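Local coordinates for protein Alpha/beta hydrolase (Legionella pneumophila subsp. pneumophila str. Philadelphia 1, PDB 4EZI) that is of unproven function but has the alpha/beta-hydrolase fold and is probably a serine hydrolase, perhaps one that acts on triacylglycerols, at residues 87-93 and 117-123; 167-173 and 196-200; 17-23 and 37-41. All coordinates share one frame; numbering follows the deposited sequence. Where two conformers were deposited one is given.

How the interactions relate
From the N terminus, interaction 3 comes first: residues 37-41 return to 17-23, closing the loop that contains helix 19-27 and joining the start of strand 41-51 to the end of the outermost strand 8-17. Interaction 1 then ties the loops that follow the adjacent parallel strands 74-80 and 112-116, with helix 99-108 between its segments. Interaction 2 closes last, at the turn between strand 162-168 and helix 170-185, against the end of strand 193-197. The three follow one another in series; none nests or crosses. Interactions 1 and 2, centres about 17 Å apart, touch where Tyr118 OH packs 3.4 Å from Gly171 CA, whereas interaction 3 touches neither.

Interaction 1 (87-93 and 117-123); sequences RNDVPSR and DYLGLGD
Ser92 meets the Asp117 carboxylate with a two-pronged grip. Its backbone N donates to Asp117 OD1 at 2.9 Å, and its OG donates to Asp117 OD2 at a short 2.5 Å; each oxygen uses the syn lone pair. The hydroxyl can do this because chi1 of 65° places OG between the backbone N and the carbonyl carbon, on the same side as the N-H. Asp117 OD2 has a second partner in Ser61 OG, and Ser92 OG in turn accepts from Arg93 NH1, so the carboxylate sits between Ser61 on one hand and Ser92 and Arg93 on the other. Val90 closes over the same group: its CG2 sits 3.4 Å from Asp117 CG, while CG1 turns to Leu121 CB.

These are the loops at the C-terminal ends of neighbouring parallel strands 74-80 and 112-116 of an alpha/beta-hydrolase sheet. The second makes a type II turn from Tyr118 to Leu121, with Gly120 at positive phi. Arg87 O accepts from Gly122 N at 2.9 Å to join the two backbones.

Arg93, bent at chi2 (69°), brings its guanidinium flat over Gly122, whose CA lies above the centre of the group. In its plane, NH1 and NH2 both reach Asp123 OD1, at 2.9 Å and 3.1 Å, in a salt bridge whose two planes are turned 58° apart. Along another edge NE and NH2 share Asn88 OD1, which helps fix the rotation of the group. Asp123 OD2 is paired with Lys45. Arg87 runs its aliphatic part beside Gly122 O and bends at chi3; NH1 donates to that same oxygen at 2.9 Å from above the carbonyl plane, and Gly120 O lies over one face of the guanidinium without bonding. Asn124 O and Leu126 O take further bonds from NH1 and NH2.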
ATOM      1  N   ARG A  87      -0.271   5.069 -14.290  1.00  7.53           N
ATOM      2  CA  ARG A  87       0.512   3.848 -14.493  1.00  7.11           C
ATOM      3  C   ARG A  87       1.971   4.018 -14.058  1.00  6.66           C
ATOM      4  O   ARG A  87       2.568   3.138 -13.455  1.00  7.08           O
ATOM      5  CB  ARG A  87       0.459   3.413 -15.983  1.00  8.32           C
ATOM      6  CG  ARG A  87       1.467   2.346 -16.316  1.00  8.49           C
ATOM      7  CD  ARG A  87       1.281   1.792 -17.698  1.00 10.65           C
ATOM      8  NE  ARG A  87       0.082   0.996 -17.851  1.00 10.31           N
ATOM      9  CZ  ARG A  87      -0.043  -0.256 -17.435  1.00  8.76           C
ATOM     10  NH1 ARG A  87       0.940  -0.898 -16.801  1.00  9.35           N
ATOM     11  NH2 ARG A  87      -1.180  -0.882 -17.677  1.00 11.25           N
ATOM     12  N   ASN A  88       2.552   5.154 -14.441  1.00  6.89           N
ATOM     13  CA  ASN A  88       3.974   5.358 -14.266  1.00  6.64           C
ATOM     14  C   ASN A  88       4.362   6.031 -12.948  1.00  7.15           C
ATOM     15  O   ASN A  88       5.554   6.164 -12.667  1.00  7.74           O
ATOM     16  CB  ASN A  88       4.557   6.115 -15.465  1.00  6.95           C
ATOM     17  CG  ASN A  88       4.579   5.246 -16.694  1.00  7.34           C
ATOM     18  OD1 ASN A  88       5.386   4.333 -16.807  1.00  9.75           O
ATOM     19  ND2 ASN A  88       3.657   5.509 -17.633  1.00  7.44           N
ATOM     20  N   ASP A  89       3.380   6.387 -12.123  1.00  6.97           N
ATOM     21  CA  ASP A  89       3.710   7.019 -10.843  1.00  7.26           C
ATOM     22  C   ASP A  89       3.833   5.958  -9.755  1.00  6.73           C
ATOM     23  O   ASP A  89       3.021   5.899  -8.821  1.00  7.99           O
ATOM     24  CB  ASP A  89       2.638   8.039 -10.475  1.00  8.44           C
ATOM     25  CG  ASP A  89       2.984   8.831  -9.224  1.00  9.70           C
ATOM     26  OD1 ASP A  89       4.153   8.904  -8.832  1.00 10.81           O
ATOM     27  OD2 ASP A  89       2.027   9.367  -8.615  1.00 13.71           O
ATOM     28  N   VAL A  90       4.824   5.083  -9.904  1.00  6.54           N
ATOM     29  CA  VAL A  90       4.988   3.917  -9.063  1.00  6.34           C
ATOM     30  C   VAL A  90       6.478   3.734  -8.772  1.00  6.13           C
ATOM     31  O   VAL A  90       7.321   4.250  -9.524  1.00  6.34           O
ATOM     32  CB  VAL A  90       4.365   2.632  -9.675  1.00  6.58           C
ATOM     33  CG1 VAL A  90       2.827   2.751  -9.680  1.00  8.08           C
ATOM     34  CG2 VAL A  90       4.934   2.330 -11.071  1.00  7.58           C
ATOM     35  N   PRO A  91       6.818   2.964  -7.732  1.00  6.20           N
ATOM     36  CA  PRO A  91       8.212   2.919  -7.279  1.00  6.93           C
ATOM     37  C   PRO A  91       9.257   2.501  -8.323  1.00  6.89           C
ATOM     38  O   PRO A  91      10.377   2.985  -8.271  1.00  7.24           O
ATOM     39  CB  PRO A  91       8.156   1.958  -6.080  1.00  7.48           C
ATOM     40  CG  PRO A  91       6.792   2.214  -5.524  1.00  7.04           C
ATOM     41  CD  PRO A  91       5.916   2.333  -6.750  1.00  6.15           C
ATOM     42  N   SER A  92       8.918   1.619  -9.257  1.00  7.02           N
ATOM     43  CA  SER A  92       9.919   1.192 -10.225  1.00  6.70           C
ATOM     44  C   SER A  92      10.427   2.327 -11.104  1.00  6.87           C
ATOM     45  O   SER A  92      11.478   2.180 -11.730  1.00  8.29           O
ATOM     46  CB  SER A  92       9.379   0.089 -11.123  1.00  6.58           C
ATOM     47  OG  SER A  92       8.315   0.530 -11.941  1.00  7.53           O
ATOM     48  N   ARG A  93       9.700   3.451 -11.159  1.00  6.62           N
ATOM     49  CA  ARG A  93      10.170   4.628 -11.889  1.00  7.66           C
ATOM     50  C   ARG A  93      11.027   5.555 -11.037  1.00  7.27           C
ATOM     51  O   ARG A  93      11.684   6.444 -11.571  1.00  7.88           O
ATOM     52  CB  ARG A  93       9.002   5.422 -12.505  1.00  7.93           C
ATOM     53  CG  ARG A  93       8.397   4.808 -13.745  1.00  8.90           C
ATOM     54  CD  ARG A  93       7.636   3.529 -13.510  1.00  8.68           C
ATOM     55  NE  ARG A  93       7.032   3.081 -14.769  1.00  9.06           N
ATOM     56  CZ  ARG A  93       7.176   1.896 -15.328  1.00  7.86           C
ATOM     57  NH1 ARG A  93       7.817   0.915 -14.736  1.00  9.49           N
ATOM     58  NH2 ARG A  93       6.585   1.670 -16.492  1.00  9.71           N
ATOM     59  N   ASP A 117       5.055  -2.351  -7.518  1.00  6.33           N
ATOM     60  CA  ASP A 117       4.223  -1.385  -8.217  1.00  6.03           C
ATOM     61  C   ASP A 117       2.733  -1.658  -8.093  1.00  6.04           C
ATOM     62  O   ASP A 117       1.927  -0.732  -8.172  1.00  5.96           O
ATOM     63  CB  ASP A 117       4.576  -1.315  -9.718  1.00  6.69           C
ATOM     64  CG  ASP A 117       5.931  -0.733 -10.007  1.00  6.50           C
ATOM     65  OD1 ASP A 117       6.522  -0.045  -9.149  1.00  7.01           O
ATOM     66  OD2 ASP A 117       6.406  -0.939 -11.145  1.00  7.42           O
ATOM     67  N   TYR A 118       2.393  -2.933  -7.958  1.00  6.50           N
ATOM     68  CA  TYR A 118       1.034  -3.523  -8.012  1.00  6.30           C
ATOM     69  C   TYR A 118       0.635  -3.853  -9.459  1.00  5.99           C
ATOM     70  O   TYR A 118       1.153  -3.308 -10.431  1.00  6.84           O
ATOM     71  CB  TYR A 118      -0.076  -2.662  -7.421  1.00  6.37           C
ATOM     72  CG  TYR A 118       0.057  -2.230  -5.994  1.00  6.19           C
ATOM     73  CD1 TYR A 118       0.676  -2.993  -5.035  1.00  7.28           C
ATOM     74  CD2 TYR A 118      -0.538  -1.049  -5.593  1.00  6.78           C
ATOM     75  CE1 TYR A 118       0.742  -2.569  -3.713  1.00  7.47           C
ATOM     76  CE2 TYR A 118      -0.502  -0.641  -4.279  1.00  6.56           C
ATOM     77  CZ  TYR A 118       0.147  -1.392  -3.321  1.00  7.21           C
ATOM     78  OH  TYR A 118       0.166  -0.988  -1.994  1.00  7.62           O
ATOM     79  N   LEU A 119      -0.308  -4.769  -9.586  1.00  6.68           N
ATOM     80  CA  LEU A 119      -0.880  -5.115 -10.881  1.00  6.96           C
ATOM     81  C   LEU A 119      -1.554  -3.918 -11.526  1.00  7.02           C
ATOM     82  O   LEU A 119      -2.119  -3.043 -10.857  1.00  6.63           O
ATOM     83  CB  LEU A 119      -1.887  -6.246 -10.721  1.00  7.56           C
ATOM     84  CG  LEU A 119      -1.344  -7.559 -10.171  1.00  7.61           C
ATOM     85  CD1 LEU A 119      -2.466  -8.607 -10.195  1.00 10.01           C
ATOM     86  CD2 LEU A 119      -0.115  -8.043 -10.918  1.00 10.04           C
ATOM     87  N   GLY A 120      -1.503  -3.883 -12.857  1.00  6.85           N
ATOM     88  CA  GLY A 120      -2.106  -2.824 -13.629  1.00  7.54           C
ATOM     89  C   GLY A 120      -1.314  -1.533 -13.671  1.00  6.82           C
ATOM     90  O   GLY A 120      -1.757  -0.562 -14.287  1.00  9.21           O
ATOM     91  N   LEU A 121      -0.154  -1.514 -13.026  1.00  6.40           N
ATOM     92  CA  LEU A 121       0.680  -0.319 -12.942  1.00  7.08           C
ATOM     93  C   LEU A 121       2.107  -0.709 -13.343  1.00  6.81           C
ATOM     94  O   LEU A 121       2.446  -1.885 -13.482  1.00  7.46           O
ATOM     95  CB  LEU A 121       0.651   0.286 -11.550  1.00  6.48           C
ATOM     96  CG  LEU A 121      -0.735   0.664 -11.039  1.00  6.29           C
ATOM     97  CD1 LEU A 121      -0.668   1.018  -9.553  1.00  7.96           C
ATOM     98  CD2 LEU A 121      -1.384   1.800 -11.828  1.00  8.18           C
ATOM     99  N   GLY A 122       2.963   0.289 -13.509  1.00  6.36           N
ATOM    100  CA  GLY A 122       4.342   0.022 -13.928  1.00  7.57           C
ATOM    101  C   GLY A 122       4.387  -0.692 -15.260  1.00  7.47           C
ATOM    102  O   GLY A 122       3.709  -0.297 -16.213  1.00  8.24           O
ATOM    103  N   ASP A 123       5.167  -1.759 -15.309  1.00  8.43           N
ATOM    104  CA  ASP A 123       5.351  -2.531 -16.542  1.00  9.04           C
ATOM    105  C   ASP A 123       4.282  -3.596 -16.741  1.00  9.21           C
ATOM    106  O   ASP A 123       4.266  -4.271 -17.765  1.00 11.17           O
ATOM    107  CB  ASP A 123       6.709  -3.260 -16.525  1.00  9.60           C
ATOM    108  CG  ASP A 123       7.932  -2.347 -16.460  1.00 12.75           C
ATOM    109  OD1 ASP A 123       7.846  -1.143 -16.732  1.00 13.56           O
ATOM    110  OD2 ASP A 123       9.034  -2.914 -16.184  1.00 16.79           O
TER

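Interaction 2 (167-173 and 196-200)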
ATOM      1  N   GLY A 167       3.204   0.355   4.831  1.00  7.04           N
ATOM      2  CA  GLY A 167       2.599   0.976   3.677  1.00  6.63           C
ATOM      3  C   GLY A 167       1.717   2.105   4.130  1.00  6.92           C
ATOM      4  O   GLY A 167       1.543   2.304   5.333  1.00  8.09           O
ATOM      5  N   TYR A 168       1.108   2.821   3.180  1.00  6.54           N
ATOM      6  CA  TYR A 168       0.222   3.947   3.530  1.00  6.45           C
ATOM      7  C   TYR A 168      -1.021   3.862   2.679  1.00  7.18           C
ATOM      8  O   TYR A 168      -0.958   3.606   1.482  1.00  7.25           O
ATOM      9  CB  TYR A 168       0.927   5.288   3.290  1.00  7.26           C
ATOM     10  CG  TYR A 168       0.285   6.442   4.044  1.00  7.36           C
ATOM     11  CD1 TYR A 168       0.497   6.578   5.405  1.00  8.12           C
ATOM     12  CD2 TYR A 168      -0.551   7.375   3.427  1.00  7.59           C
ATOM     13  CE1 TYR A 168      -0.091   7.621   6.124  1.00  8.03           C
ATOM     14  CE2 TYR A 168      -1.152   8.397   4.132  1.00  7.71           C
ATOM     15  CZ  TYR A 168      -0.907   8.514   5.487  1.00  7.91           C
ATOM     16  OH  TYR A 168      -1.514   9.480   6.238  1.00  9.57           O
ATOM     17  N   SER A 169      -2.158   4.158   3.298  1.00  6.96           N
ATOM     18  CA  SER A 169      -3.435   4.342   2.588  1.00  7.79           C
ATOM     19  C   SER A 169      -3.816   3.011   1.930  1.00  7.37           C
ATOM     20  O   SER A 169      -3.920   2.011   2.655  1.00  7.97           O
ATOM     21  CB  SER A 169      -3.332   5.565   1.674  1.00  9.13           C
ATOM     22  OG  SER A 169      -4.597   6.033   1.259  1.00 11.08           O
ATOM     23  N   GLU A 170      -4.033   2.946   0.615  1.00  7.70           N
ATOM     24  CA  GLU A 170      -4.240   1.637  -0.025  1.00  7.37           C
ATOM     25  C   GLU A 170      -3.152   0.656   0.426  1.00  7.35           C
ATOM     26  O   GLU A 170      -3.421  -0.527   0.626  1.00  7.54           O
ATOM     27  CB  GLU A 170      -4.212   1.736  -1.561  1.00  7.58           C
ATOM     28  CG  GLU A 170      -4.490   0.401  -2.226  1.00  8.16           C
ATOM     29  CD  GLU A 170      -4.292   0.362  -3.713  1.00  7.76           C
ATOM     30  OE1 GLU A 170      -3.714   1.292  -4.291  1.00  7.25           O
ATOM     31  OE2 GLU A 170      -4.754  -0.658  -4.315  1.00  7.13           O
ATOM     32  N   GLY A 171      -1.931   1.146   0.547  1.00  6.91           N
ATOM     33  CA  GLY A 171      -0.816   0.324   0.974  1.00  7.37           C
ATOM     34  C   GLY A 171      -0.821  -0.133   2.404  1.00  6.48           C
ATOM     35  O   GLY A 171      -0.175  -1.125   2.720  1.00  7.15           O
ATOM     36  N   GLY A 172      -1.549   0.590   3.249  1.00  6.66           N
ATOM     37  CA  GLY A 172      -1.786   0.076   4.598  1.00  7.41           C
ATOM     38  C   GLY A 172      -2.648  -1.169   4.544  1.00  7.57           C
ATOM     39  O   GLY A 172      -2.399  -2.141   5.251  1.00  8.08           O
ATOM     40  N   PHE A 173      -3.684  -1.122   3.709  1.00  7.11           N
ATOM     41  CA  PHE A 173      -4.501  -2.302   3.444  1.00  7.62           C
ATOM     42  C   PHE A 173      -3.656  -3.425   2.826  1.00  7.05           C
ATOM     43  O   PHE A 173      -3.714  -4.563   3.272  1.00  7.85           O
ATOM     44  CB  PHE A 173      -5.680  -1.872   2.568  1.00  8.28           C
ATOM     45  CG  PHE A 173      -6.627  -2.977   2.173  1.00  7.94           C
ATOM     46  CD1 PHE A 173      -6.430  -3.738   1.041  1.00  8.76           C
ATOM     47  CD2 PHE A 173      -7.761  -3.213   2.924  1.00 10.75           C
ATOM     48  CE1 PHE A 173      -7.330  -4.714   0.667  1.00  8.51           C
ATOM     49  CE2 PHE A 173      -8.671  -4.175   2.543  1.00 12.70           C
ATOM     50  CZ  PHE A 173      -8.452  -4.945   1.437  1.00  9.93           C
ATOM     51  N   PRO A 196       1.039  -0.811   9.286  1.00  7.69           N
ATOM     52  CA  PRO A 196       0.191  -0.175   8.288  1.00  8.29           C
ATOM     53  C   PRO A 196      -0.126   1.253   8.688  1.00  7.63           C
ATOM     54  O   PRO A 196      -0.574   1.493   9.800  1.00  8.26           O
ATOM     55  CB  PRO A 196      -1.073  -1.038   8.296  0.50  8.13           C
ATOM     56  CG  PRO A 196      -1.130  -1.545   9.664  0.50  7.51           C
ATOM     57  CD  PRO A 196       0.296  -1.831  10.041  0.50  8.41           C
ATOM     58  N   GLY A 197       0.055   2.181   7.744  1.00  7.18           N
ATOM     59  CA  GLY A 197      -0.199   3.584   7.943  1.00  7.47           C
ATOM     60  C   GLY A 197      -1.495   4.031   7.302  1.00  7.82           C
ATOM     61  O   GLY A 197      -1.740   3.783   6.118  1.00  8.19           O
ATOM     62  N   SER A 198      -2.346   4.678   8.104  1.00  7.25           N
ATOM     63  CA  SER A 198      -3.600   5.280   7.648  1.00  7.78           C
ATOM     64  C   SER A 198      -4.363   4.363   6.688  1.00  7.25           C
ATOM     65  O   SER A 198      -4.766   4.776   5.597  1.00  8.78           O
ATOM     66  CB  SER A 198      -3.338   6.655   7.024  1.00  7.47           C
ATOM     67  OG  SER A 198      -2.735   7.498   8.001  1.00  8.35           O
ATOM     68  N   ALA A 199      -4.568   3.122   7.112  1.00  8.17           N
ATOM     69  CA  ALA A 199      -5.245   2.160   6.260  1.00  7.66           C
ATOM     70  C   ALA A 199      -6.756   2.297   6.390  1.00  7.96           C
ATOM     71  O   ALA A 199      -7.277   2.693   7.434  1.00  9.12           O
ATOM     72  CB  ALA A 199      -4.880   0.765   6.656  1.00  9.12           C
ATOM     73  N   PRO A 200      -7.500   1.896   5.354  1.00  8.73           N
ATOM     74  CA  PRO A 200      -8.950   1.696   5.482  1.00  8.74           C
ATOM     75  C   PRO A 200      -9.222   0.392   6.184  1.00  9.48           C
ATOM     76  O   PRO A 200      -8.681  -0.631   5.802  1.00 11.58           O
ATOM     77  CB  PRO A 200      -9.443   1.648   4.037  1.00  8.65           C
ATOM     78  CG  PRO A 200      -8.274   1.092   3.267  1.00  8.53           C
ATOM     79  CD  PRO A 200      -7.028   1.617   3.983  1.00  9.04           C
TER
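Gly197 pairs with Tyr168 as the strands run parallel, their CA atoms 4.5 Å apart. Gly197 N donates to Gly167 O at 2.8 Å, and Ser169 N returns a 2.9 Å bond to Gly197 O. Beyond this ladder the chains part: Ser169 turns sharply at phi 64°, psi -123° into helix 170-185, whereas 198-200 runs on as a loop against the first turn of that helix.

Such a strained turn between strand and helix, with Gly167, Ser169 and Gly171 in a GxSxG pattern, is consistent with the nucleophile elbow of alpha/beta hydrolases. Ser169 OG is bonded to His351 NE2, as in a Ser-His-Asp triad probably completed by Asp318, and the side chain of Ser169 is about 4 Å from a bound PEG. The contact belongs to the beta-alpha-beta unit of strands 162-168 and 193-197.

With CG anti to the backbone N (chi1 -161°), the Tyr168 ring reaches Gly197 and Ser198, CD1 near the Gly197 carbonyl and CZ 3.4 Å from Ser198 CB. Its hydroxyl is bonded to His351 O. On the helix side Ala199 CB fits 3.6 Å from Gly172 C, a close approach to bare backbone. Next to it Phe173 CB rests on Pro200 CD at 4.0 Å, and the carbonyl Pro200 O lies at the edge of the Phe173 ring, in its plane.

Interaction 3 (17-23 and 37-41)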
ATOM      1  N   PHE A  17      21.329   5.957  -5.729  1.00  9.57           N
ATOM      2  CA  PHE A  17      20.566   6.960  -5.033  1.00  9.49           C
ATOM      3  C   PHE A  17      21.403   7.371  -3.825  1.00  9.94           C
ATOM      4  O   PHE A  17      21.525   6.635  -2.842  1.00  9.98           O
ATOM      5  CB  PHE A  17      19.209   6.395  -4.610  1.00  9.13           C
ATOM      6  CG  PHE A  17      18.275   7.420  -4.046  1.00  8.67           C
ATOM      7  CD1 PHE A  17      17.680   8.365  -4.862  1.00  9.31           C
ATOM      8  CD2 PHE A  17      17.998   7.446  -2.684  1.00  8.60           C
ATOM      9  CE1 PHE A  17      16.830   9.319  -4.323  1.00  9.88           C
ATOM     10  CE2 PHE A  17      17.161   8.401  -2.156  1.00  9.74           C
ATOM     11  CZ  PHE A  17      16.576   9.332  -2.981  1.00 10.44           C
ATOM     12  N   SER A  18      22.021   8.541  -3.933  1.00  9.89           N
ATOM     13  CA  SER A  18      23.044   8.959  -3.000  1.00 10.78           C
ATOM     14  C   SER A  18      22.502   9.498  -1.685  1.00 10.03           C
ATOM     15  O   SER A  18      21.375   9.955  -1.583  1.00 10.27           O
ATOM     16  CB  SER A  18      23.924  10.034  -3.640  1.00 10.79           C
ATOM     17  OG  SER A  18      23.232  11.268  -3.632  1.00 12.71           O
ATOM     18  N   ARG A  19      23.377   9.482  -0.687  1.00 10.83           N
ATOM     19  CA  ARG A  19      23.154  10.117   0.616  0.50 12.96           C
ATOM     20  C   ARG A  19      22.697  11.544   0.463  1.00 12.10           C
ATOM     21  O   ARG A  19      21.822  12.028   1.158  1.00 12.48           O
ATOM     22  CB  ARG A  19      24.473  10.146   1.406  0.50 14.13           C
ATOM     23  CG  ARG A  19      24.964   8.770   1.841  0.50 15.73           C
ATOM     24  CD  ARG A  19      26.396   8.790   2.289  0.50 18.90           C
ATOM     25  NE  ARG A  19      26.460   9.321   3.641  0.50 25.58           N
ATOM     26  CZ  ARG A  19      27.159   8.758   4.617  0.50 27.77           C
ATOM     27  NH1 ARG A  19      27.867   7.665   4.366  0.50 29.28           N
ATOM     28  NH2 ARG A  19      27.162   9.294   5.831  0.50 28.46           N
ATOM     29  N   GLU A  20      23.359  12.234  -0.444  1.00 11.78           N
ATOM     30  CA  GLU A  20      23.101  13.662  -0.629  1.00 12.58           C
ATOM     31  C   GLU A  20      21.706  13.922  -1.200  1.00 11.26           C
ATOM     32  O   GLU A  20      20.969  14.795  -0.726  1.00 12.02           O
ATOM     33  CB  GLU A  20      24.156  14.277  -1.555  1.00 14.35           C
ATOM     34  CG  GLU A  20      25.566  14.384  -0.968  1.00 18.60           C
ATOM     35  CD  GLU A  20      26.381  13.095  -0.931  1.00 19.41           C
ATOM     36  OE1 GLU A  20      26.053  12.086  -1.612  1.00 17.03           O
ATOM     37  OE2 GLU A  20      27.401  13.095  -0.192  1.00 27.45           O
ATOM     38  N   THR A  21      21.313  13.123  -2.184  1.00 10.80           N
ATOM     39  CA  THR A  21      19.955  13.203  -2.766  1.00 10.09           C
ATOM     40  C   THR A  21      18.895  12.841  -1.710  1.00  9.26           C
ATOM     41  O   THR A  21      17.861  13.512  -1.588  1.00 10.25           O
ATOM     42  CB  THR A  21      19.847  12.293  -3.995  1.00 10.07           C
ATOM     43  OG1 THR A  21      20.899  12.617  -4.911  1.00 11.67           O
ATOM     44  CG2 THR A  21      18.516  12.432  -4.676  1.00 11.93           C
ATOM     45  N   ALA A  22      19.197  11.835  -0.893  1.00 10.00           N
ATOM     46  CA  ALA A  22      18.320  11.415   0.181  1.00  9.71           C
ATOM     47  C   ALA A  22      18.127  12.519   1.202  1.00 10.23           C
ATOM     48  O   ALA A  22      17.005  12.774   1.649  1.00 10.73           O
ATOM     49  CB  ALA A  22      18.860  10.126   0.857  1.00  9.71           C
ATOM     50  N   GLU A  23      19.220  13.178   1.596  1.00 11.80           N
ATOM     51  CA  GLU A  23      19.159  14.258   2.584  0.50 12.73           C
ATOM     52  C   GLU A  23      18.265  15.394   2.105  1.00 11.68           C
ATOM     53  O   GLU A  23      17.460  15.926   2.860  1.00 12.94           O
ATOM     54  CB  GLU A  23      20.561  14.780   2.892  0.50 14.70           C
ATOM     55  CG  GLU A  23      20.583  15.829   3.997  0.50 18.24           C
ATOM     56  CD  GLU A  23      21.957  15.996   4.623  0.50 24.85           C
ATOM     57  OE1 GLU A  23      22.870  15.200   4.301  0.50 27.91           O
ATOM     58  OE2 GLU A  23      22.119  16.919   5.450  0.50 28.22           O
ATOM     59  N   VAL A  37      21.292  10.226   7.609  1.00 12.38           N
ATOM     60  CA  VAL A  37      21.600   9.389   6.445  0.50 11.48           C
ATOM     61  C   VAL A  37      22.976   8.751   6.621  1.00 11.84           C
ATOM     62  O   VAL A  37      23.940   9.418   7.009  1.00 14.04           O
ATOM     63  CB  VAL A  37      21.521  10.171   5.093  0.50 13.18           C
ATOM     64  CG1 VAL A  37      20.172  10.876   4.965  0.50 13.99           C
ATOM     65  CG2 VAL A  37      22.647  11.178   4.933  0.50 14.13           C
ATOM     66  N   HIS A  38      23.058   7.453   6.340  1.00 10.92           N
ATOM     67  CA  HIS A  38      24.280   6.662   6.510  1.00 10.92           C
ATOM     68  C   HIS A  38      24.768   5.958   5.245  1.00 10.96           C
ATOM     69  O   HIS A  38      25.913   5.522   5.229  1.00 12.32           O
ATOM     70  CB  HIS A  38      24.076   5.589   7.598  1.00 12.40           C
ATOM     71  CG  HIS A  38      23.635   6.124   8.917  1.00 11.09           C
ATOM     72  ND1 HIS A  38      24.508   6.735   9.798  1.00 13.58           N
ATOM     73  CD2 HIS A  38      22.421   6.119   9.524  1.00 12.10           C
ATOM     74  CE1 HIS A  38      23.841   7.085  10.885  1.00 15.25           C
ATOM     75  NE2 HIS A  38      22.578   6.719  10.743  1.00 14.53           N
ATOM     76  N   TYR A  39      23.919   5.832   4.212  1.00 10.39           N
ATOM     77  CA  TYR A  39      24.206   4.987   3.040  1.00 10.66           C
ATOM     78  C   TYR A  39      23.837   5.626   1.738  1.00 10.05           C
ATOM     79  O   TYR A  39      22.925   6.456   1.697  1.00 10.51           O
ATOM     80  CB  TYR A  39      23.395   3.688   3.134  1.00 11.14           C
ATOM     81  CG  TYR A  39      23.770   2.875   4.340  1.00 10.40           C
ATOM     82  CD1 TYR A  39      24.983   2.219   4.376  1.00 12.40           C
ATOM     83  CD2 TYR A  39      22.936   2.775   5.435  1.00 11.33           C
ATOM     84  CE1 TYR A  39      25.350   1.489   5.473  1.00 13.82           C
ATOM     85  CE2 TYR A  39      23.290   2.035   6.556  1.00 14.10           C
ATOM     86  CZ  TYR A  39      24.496   1.379   6.561  1.00 14.43           C
ATOM     87  OH  TYR A  39      24.866   0.656   7.679  1.00 18.10           O
ATOM     88  N   ASP A  40      24.571   5.223   0.697  1.00 10.25           N
ATOM     89  CA  ASP A  40      24.113   5.341  -0.683  1.00 10.17           C
ATOM     90  C   ASP A  40      23.409   4.022  -1.048  1.00 10.11           C
ATOM     91  O   ASP A  40      23.749   2.972  -0.497  1.00 10.86           O
ATOM     92  CB  ASP A  40      25.303   5.595  -1.624  1.00 11.38           C
ATOM     93  CG  ASP A  40      26.168   6.727  -1.171  1.00 12.96           C
ATOM     94  OD1 ASP A  40      25.660   7.830  -1.029  1.00 13.69           O
ATOM     95  OD2 ASP A  40      27.391   6.516  -0.953  1.00 18.90           O
ATOM     96  N   LEU A  41      22.459   4.065  -1.985  1.00  9.79           N
ATOM     97  CA  LEU A  41      21.759   2.840  -2.428  1.00  9.60           C
ATOM     98  C   LEU A  41      22.053   2.545  -3.887  1.00  9.21           C
ATOM     99  O   LEU A  41      22.215   3.473  -4.689  1.00 10.60           O
ATOM    100  CB  LEU A  41      20.231   2.967  -2.280  1.00  8.87           C
ATOM    101  CG  LEU A  41      19.701   3.603  -1.002  1.00  9.40           C
ATOM    102  CD1 LEU A  41      18.181   3.701  -1.048  1.00  9.48           C
ATOM    103  CD2 LEU A  41      20.178   2.802   0.220  1.00 10.95           C
TER
HETATM  104  O   HOH W   1      27.493   9.814  -1.752  1.00 21.35           O
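Phe17 and Leu41 form an antiparallel hydrogen-bonded pair that satisfies both backbones: Phe17 N donates to Leu41 O at 2.8 Å, and Leu41 N to Phe17 O at 2.9 Å. Their side chains leave the pair side by side, pointing the same way, with Phe17 CD2 4.1 Å from Leu41 CD1.

One residue on, the chain enters helix 19-27 with Ser18 at the N-cap position. The first helical amide is served from across the contact: Arg19 N donates to Asp40 OD1 at 2.8 Å, almost straight (169°) and nearly along the C-O axis of the carboxylate. Asp40 gets there with CG beside its own backbone N (chi1 -51°). A negative group at a helix start would probably be favoured by the helix dipole. A water donates to Asp40 OD1 at 2.8 Å and to Glu20 OE1 at 2.7 Å. It bridges two like charges, with Glu20 OE1 and Asp40 OD1 4.3 Å apart.

Arg19 crosses Asp40 at about a right angle and lays its guanidinium over the His38-Tyr39 peptide. In one of its two conformers, Arg19 NH1 is 3.0 Å from His38 O, but the carbonyl oxygen lies over a face of the group, at an angle too poor for a hydrogen bond. Val37 packs against the helix, CG1 near Ala22 CB and CG2 near Arg19 CB and Glu23 OE1.

Phe17 O and Tyr39 O also accept from Asn107 ND2, and Tyr39 OH is bonded to Val71 N. The contact thus lies where edge strand 8-17 meets strand 41-51, with helix 99-108 touching Ala22 and Leu41, Tyr99 of that helix edge-to-face with Phe17, and Ala65 and Pro67 of strand 57-67 against Leu41.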